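Local coordinates for glycosyl hydrolase family 2, TIM barrel domain protein (Faecalibacterium prausnitzii A2-165, PDB 6ED2) that probably hydrolyses beta-glucuronides, as a gut bacterial beta-glucuronidase of glycosyl hydrolase family 2, at residues A[136-141]-A[417-422]; A[339-344]-A[361-366]. One frame throughout, in Å; residues are numbered along the deposited sequence.

Both contacts rest on outer helices of the TIM barrel. Contact 1 joins the loop leading into strand 140-143 of the sugar-binding domain (segment 136-141) to helix 409-427 of the barrel; contact 2 packs helix 334-347 against helix 361-370, both within the barrel. Their centres lie 21 Å apart, yet they touch where Pro139 CG meets Glu361 OE2 at 3.8 Å. Along the chain the order is 136-141, 339-344, 361-366, 417-422, which nests contact 2 inside the loop closed by contact 1. The three helices follow the first three strands of the barrel in turn; one contact is between the sugar-binding domain and these outer helices, the other between two of them.

Contact 1: A[136-141]-A[417-422]; sequences GFLPFD and KAALTD
Leu138 meets helix 409-427 through a single methyl, CD1, which lies 3.3 Å from the backbone O of Ala419 and 3.8 Å from Asp422 CB. The methyl of Ala419 is looser, its CB 4.4 Å from Leu138 CD1. Leu138 carries CG beside its backbone N (chi1 -75°) and CD1 anti to CA (chi2 162°), which extends the chain toward the helix and makes CD1 its foremost atom. No hydrogen bond spans the contact: it is van der Waals contact of one methyl with a helix turn. Asp422 offers its CB methylene, while its carboxylate turns away from the leucine, and OD1 forms a salt bridge with Arg26. This is a junction between domains: Leu138 belongs to the loop joining strands 128-134 and 140-143 of the family 2 sugar-binding domain, and the helix belongs to the TIM barrel. Behind the touching residues the backbone of the helix is regular, Asp422 N bonding to Ala418 O at 2.9 Å. Leu138 also rests on Pro358 and on Arg426, one turn further along the same helix. Around the helix side of the contact, Ala419 packs on Val378 and the Asp422 side chain on Leu28.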
loop_
_atom_site.group_PDB
_atom_site.type_symbol
_atom_site.label_atom_id
_atom_site.label_comp_id
_atom_site.label_asym_id
_atom_site.label_seq_id
_atom_site.Cartn_x
_atom_site.Cartn_y
_atom_site.Cartn_z
ATOM N N GLY A 136 -16.478 7.464 -31.466
ATOM C CA GLY A 136 -15.164 6.949 -31.147
ATOM C C GLY A 136 -15.061 5.464 -30.876
ATOM O O GLY A 136 -14.000 5.011 -30.430
ATOM N N PHE A 137 -16.113 4.674 -31.128
ATOM C CA PHE A 137 -16.054 3.299 -30.650
ATOM C C PHE A 137 -16.573 2.289 -31.652
ATOM O O PHE A 137 -16.843 1.136 -31.273
ATOM C CB PHE A 137 -16.801 3.177 -29.313
ATOM C CG PHE A 137 -16.248 4.090 -28.264
ATOM C CD1 PHE A 137 -15.214 3.669 -27.443
ATOM C CD2 PHE A 137 -16.683 5.399 -28.172
ATOM C CE1 PHE A 137 -14.664 4.514 -26.505
ATOM C CE2 PHE A 137 -16.141 6.262 -27.241
ATOM C CZ PHE A 137 -15.130 5.807 -26.392
ATOM N N LEU A 138 -16.670 2.657 -32.923
ATOM C CA LEU A 138 -17.178 1.731 -33.925
ATOM C C LEU A 138 -16.391 1.934 -35.208
ATOM O O LEU A 138 -15.839 3.016 -35.429
ATOM C CB LEU A 138 -18.693 1.936 -34.167
ATOM C CG LEU A 138 -19.573 1.372 -33.050
ATOM C CD1 LEU A 138 -20.993 1.977 -33.098
ATOM C CD2 LEU A 138 -19.624 -0.181 -33.115
ATOM N N PRO A 139 -16.305 0.914 -36.057
ATOM C CA PRO A 139 -15.364 0.958 -37.182
ATOM C C PRO A 139 -15.907 1.698 -38.390
ATOM O O PRO A 139 -17.118 1.831 -38.590
ATOM C CB PRO A 139 -15.156 -0.522 -37.527
ATOM C CG PRO A 139 -16.408 -1.186 -37.079
ATOM C CD PRO A 139 -16.881 -0.427 -35.865
ATOM N N PHE A 140 -14.970 2.125 -39.238
ATOM C CA PHE A 140 -15.306 2.725 -40.515
ATOM C C PHE A 140 -14.187 2.469 -41.518
ATOM O O PHE A 140 -13.029 2.243 -41.149
ATOM C CB PHE A 140 -15.574 4.217 -40.364
ATOM C CG PHE A 140 -14.386 5.005 -39.927
ATOM C CD1 PHE A 140 -13.634 5.712 -40.852
ATOM C CD2 PHE A 140 -14.025 5.059 -38.582
ATOM C CE1 PHE A 140 -12.534 6.473 -40.445
ATOM C CE2 PHE A 140 -12.941 5.803 -38.168
ATOM C CZ PHE A 140 -12.190 6.515 -39.101
ATOM N N ASP A 141 -14.550 2.525 -42.800
ATOM C CA ASP A 141 -13.650 2.255 -43.912
ATOM C C ASP A 141 -13.421 3.504 -44.758
ATOM O O ASP A 141 -14.259 4.413 -44.811
ATOM C CB ASP A 141 -14.209 1.140 -44.802
ATOM C CG ASP A 141 -14.189 -0.231 -44.127
ATOM O OD1 ASP A 141 -13.254 -0.512 -43.336
ATOM O OD2 ASP A 141 -15.115 -1.039 -44.391
ATOM N N LYS A 417 -28.975 6.980 -33.226
ATOM C CA LYS A 417 -29.468 5.995 -34.182
ATOM C C LYS A 417 -28.333 5.411 -35.016
ATOM O O LYS A 417 -28.300 4.202 -35.273
ATOM C CB LYS A 417 -30.518 6.637 -35.087
ATOM C CG LYS A 417 -31.885 6.771 -34.449
ATOM C CD LYS A 417 -32.796 7.644 -35.307
ATOM C CE LYS A 417 -34.265 7.408 -34.961
ATOM N NZ LYS A 417 -35.191 8.335 -35.690
ATOM N N ALA A 418 -27.400 6.257 -35.454
ATOM C CA ALA A 418 -26.266 5.793 -36.255
ATOM C C ALA A 418 -25.387 4.828 -35.468
ATOM O O ALA A 418 -25.037 3.746 -35.953
ATOM C CB ALA A 418 -25.445 6.994 -36.723
ATOM N N ALA A 419 -25.018 5.214 -34.241
ATOM C CA ALA A 419 -24.242 4.334 -33.378
ATOM C C ALA A 419 -24.954 3.008 -33.156
ATOM O O ALA A 419 -24.336 1.936 -33.243
ATOM C CB ALA A 419 -23.966 5.035 -32.045
ATOM N N LEU A 420 -26.261 3.059 -32.878
ATOM C CA LEU A 420 -27.026 1.835 -32.664
ATOM C C LEU A 420 -27.031 0.970 -33.912
ATOM O O LEU A 420 -26.909 -0.260 -33.837
ATOM C CB LEU A 420 -28.465 2.191 -32.260
ATOM C CG LEU A 420 -29.429 1.030 -32.032
ATOM C CD1 LEU A 420 -28.841 0.013 -31.036
ATOM C CD2 LEU A 420 -30.832 1.523 -31.574
ATOM N N THR A 421 -27.206 1.598 -35.075
ATOM C CA THR A 421 -27.238 0.850 -36.322
ATOM C C THR A 421 -25.907 0.158 -36.561
ATOM O O THR A 421 -25.855 -1.033 -36.888
ATOM C CB THR A 421 -27.584 1.803 -37.478
ATOM O OG1 THR A 421 -28.884 2.374 -37.252
ATOM C CG2 THR A 421 -27.569 1.074 -38.815
ATOM N N ASP A 422 -24.811 0.903 -36.391
ATOM C CA ASP A 422 -23.481 0.348 -36.609
ATOM C C ASP A 422 -23.170 -0.738 -35.588
ATOM O O ASP A 422 -22.629 -1.792 -35.941
ATOM C CB ASP A 422 -22.453 1.483 -36.572
ATOM C CG ASP A 422 -22.479 2.313 -37.853
ATOM O OD1 ASP A 422 -23.062 1.818 -38.825
ATOM O OD2 ASP A 422 -21.952 3.447 -37.897
#

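Contact 2: A[339-344]-A[361-366]; sequences RDFELM and EEIYQM
Phe341 and Met366 join two successive outer helices of the TIM barrel through a Met-aromatic contact. Met366 CG sits over the face of the Phe341 ring, 3.5 Å from its centroid and 13° off the normal, a CH-pi contact. Met366 SD lies obliquely, 4.2 Å from the same centroid. CG anti to the backbone N (chi1 175°) puts that methylene over the ring; the bend at chi2 carries SD out beyond the CG-CD2 side. The two side chains run alongside each other, pointing opposite ways. Met344 CE, from the phenylalanine's own helix, presses on the other face 3.6 Å above the plane, making a sandwich of methyl, ring and methylene. At the far end of the ring, Phe341 CZ lies 3.5 Å from Ile363 O, and CE2 is 4.1 Å from Ile363 CG2. With an alanine in place of Phe341, a gap between the helices would probably leave Met366 CG and Met344 CE without the ring they flank and Met366 less restrained. Phe372 meets the Phe341 ring edge-to-face, and Ser70 of the second subunit packs on Met366. Helices 334-347 and 361-370 are linked by barrel strand 351-353, whose Phe352 touches both Met344 and Ile363.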
loop_
_atom_site.group_PDB
_atom_site.type_symbol
_atom_site.label_atom_id
_atom_site.label_comp_id
_atom_site.label_asym_id
_atom_site.label_seq_id
_atom_site.Cartn_x
_atom_site.Cartn_y
_atom_site.Cartn_z
ATOM N N ARG A 339 -5.926 -12.437 -20.272
ATOM C CA ARG A 339 -5.907 -12.479 -18.812
ATOM C C ARG A 339 -7.289 -12.174 -18.234
ATOM O O ARG A 339 -7.734 -12.834 -17.288
ATOM C CB ARG A 339 -4.858 -11.491 -18.290
ATOM C CG ARG A 339 -4.887 -11.244 -16.790
ATOM C CD ARG A 339 -4.344 -12.425 -16.002
ATOM N NE ARG A 339 -4.201 -12.069 -14.589
ATOM C CZ ARG A 339 -3.872 -12.927 -13.628
ATOM N NH1 ARG A 339 -3.654 -14.202 -13.922
ATOM N NH2 ARG A 339 -3.763 -12.512 -12.371
ATOM N N ASP A 340 -7.993 -11.190 -18.803
ATOM C CA ASP A 340 -9.312 -10.829 -18.269
ATOM C C ASP A 340 -10.294 -11.995 -18.392
ATOM O O ASP A 340 -11.021 -12.311 -17.440
ATOM C CB ASP A 340 -9.851 -9.576 -18.973
ATOM C CG ASP A 340 -9.080 -8.298 -18.592
ATOM O OD1 ASP A 340 -8.154 -8.376 -17.749
ATOM O OD2 ASP A 340 -9.388 -7.207 -19.130
ATOM N N PHE A 341 -10.292 -12.684 -19.536
ATOM C CA PHE A 341 -11.140 -13.866 -19.667
ATOM C C PHE A 341 -10.708 -14.992 -18.725
ATOM O O PHE A 341 -11.565 -15.667 -18.131
ATOM C CB PHE A 341 -11.178 -14.318 -21.126
ATOM C CG PHE A 341 -12.194 -13.555 -21.948
ATOM C CD1 PHE A 341 -13.506 -14.024 -22.075
ATOM C CD2 PHE A 341 -11.858 -12.343 -22.542
ATOM C CE1 PHE A 341 -14.449 -13.316 -22.811
ATOM C CE2 PHE A 341 -12.796 -11.626 -23.283
ATOM C CZ PHE A 341 -14.095 -12.113 -23.417
ATOM N N GLU A 342 -9.394 -15.213 -18.564
ATOM C CA GLU A 342 -8.952 -16.205 -17.586
ATOM C C GLU A 342 -9.468 -15.862 -16.186
ATOM O O GLU A 342 -9.880 -16.754 -15.433
ATOM C CB GLU A 342 -7.421 -16.328 -17.589
ATOM C CG GLU A 342 -6.846 -16.939 -18.876
ATOM C CD GLU A 342 -7.517 -18.261 -19.257
ATOM O OE1 GLU A 342 -7.245 -19.288 -18.587
ATOM O OE2 GLU A 342 -8.339 -18.267 -20.210
ATOM N N LEU A 343 -9.453 -14.577 -15.826
ATOM C CA LEU A 343 -10.005 -14.139 -14.543
ATOM C C LEU A 343 -11.524 -14.309 -14.490
ATOM O O LEU A 343 -12.072 -14.740 -13.469
ATOM C CB LEU A 343 -9.641 -12.675 -14.290
ATOM C CG LEU A 343 -8.163 -12.353 -14.041
ATOM C CD1 LEU A 343 -7.955 -10.849 -13.988
ATOM C CD2 LEU A 343 -7.695 -13.019 -12.747
ATOM N N MET A 344 -12.229 -13.962 -15.563
ATOM C CA MET A 344 -13.676 -14.125 -15.526
ATOM C C MET A 344 -14.062 -15.595 -15.476
ATOM O O MET A 344 -15.044 -15.950 -14.813
ATOM C CB MET A 344 -14.326 -13.421 -16.719
ATOM C CG MET A 344 -14.244 -11.900 -16.633
ATOM S SD MET A 344 -15.220 -11.055 -17.897
ATOM C CE MET A 344 -14.539 -11.674 -19.439
ATOM N N GLU A 361 -13.724 -5.561 -31.549
ATOM C CA GLU A 361 -14.277 -6.826 -32.023
ATOM C C GLU A 361 -13.587 -8.024 -31.381
ATOM O O GLU A 361 -14.236 -9.040 -31.102
ATOM C CB GLU A 361 -14.162 -6.916 -33.554
ATOM C CG GLU A 361 -14.957 -5.875 -34.362
ATOM C CD GLU A 361 -14.179 -4.597 -34.693
ATOM O OE1 GLU A 361 -13.434 -4.082 -33.821
ATOM O OE2 GLU A 361 -14.328 -4.088 -35.835
ATOM N N GLU A 362 -12.266 -7.927 -31.149
ATOM C CA GLU A 362 -11.499 -9.063 -30.635
ATOM C C GLU A 362 -12.024 -9.562 -29.289
ATOM O O GLU A 362 -11.928 -10.758 -28.990
ATOM C CB GLU A 362 -10.021 -8.667 -30.518
ATOM C CG GLU A 362 -9.324 -8.515 -31.867
ATOM C CD GLU A 362 -9.514 -7.157 -32.516
ATOM O OE1 GLU A 362 -10.457 -6.390 -32.160
ATOM O OE2 GLU A 362 -8.699 -6.854 -33.410
ATOM N N ILE A 363 -12.584 -8.675 -28.465
ATOM C CA ILE A 363 -13.148 -9.113 -27.187
ATOM C C ILE A 363 -14.396 -9.981 -27.401
ATOM O O ILE A 363 -14.607 -10.968 -26.685
ATOM C CB ILE A 363 -13.427 -7.884 -26.300
ATOM C CG1 ILE A 363 -12.096 -7.236 -25.892
ATOM C CG2 ILE A 363 -14.268 -8.255 -25.069
ATOM C CD1 ILE A 363 -12.230 -5.841 -25.338
ATOM N N TYR A 364 -15.242 -9.639 -28.387
ATOM C CA TYR A 364 -16.401 -10.484 -28.687
ATOM C C TYR A 364 -15.962 -11.815 -29.270
ATOM O O TYR A 364 -16.564 -12.863 -28.981
ATOM C CB TYR A 364 -17.353 -9.801 -29.680
ATOM C CG TYR A 364 -17.828 -8.421 -29.278
ATOM C CD1 TYR A 364 -19.119 -8.228 -28.777
ATOM C CD2 TYR A 364 -16.991 -7.311 -29.403
ATOM C CE1 TYR A 364 -19.565 -6.947 -28.400
ATOM C CE2 TYR A 364 -17.417 -6.042 -29.030
ATOM C CZ TYR A 364 -18.722 -5.864 -28.539
ATOM O OH TYR A 364 -19.147 -4.609 -28.168
ATOM N N GLN A 365 -14.936 -11.786 -30.124
ATOM C CA GLN A 365 -14.430 -13.028 -30.695
ATOM C C GLN A 365 -13.968 -13.975 -29.595
ATOM O O GLN A 365 -14.218 -15.186 -29.656
ATOM C CB GLN A 365 -13.299 -12.719 -31.676
ATOM C CG GLN A 365 -13.739 -11.844 -32.868
ATOM C CD GLN A 365 -12.554 -11.365 -33.714
ATOM O OE1 GLN A 365 -11.402 -11.715 -33.446
ATOM N NE2 GLN A 365 -12.838 -10.582 -34.743
ATOM N N MET A 366 -13.326 -13.434 -28.554
ATOM C CA MET A 366 -12.889 -14.288 -27.452
ATOM C C MET A 366 -14.078 -14.776 -26.638
ATOM O O MET A 366 -14.110 -15.938 -26.221
ATOM C CB MET A 366 -11.886 -13.548 -26.552
ATOM C CG MET A 366 -11.490 -14.362 -25.301
ATOM S SD MET A 366 -9.770 -14.226 -24.716
ATOM C CE MET A 366 -8.910 -14.850 -26.164
#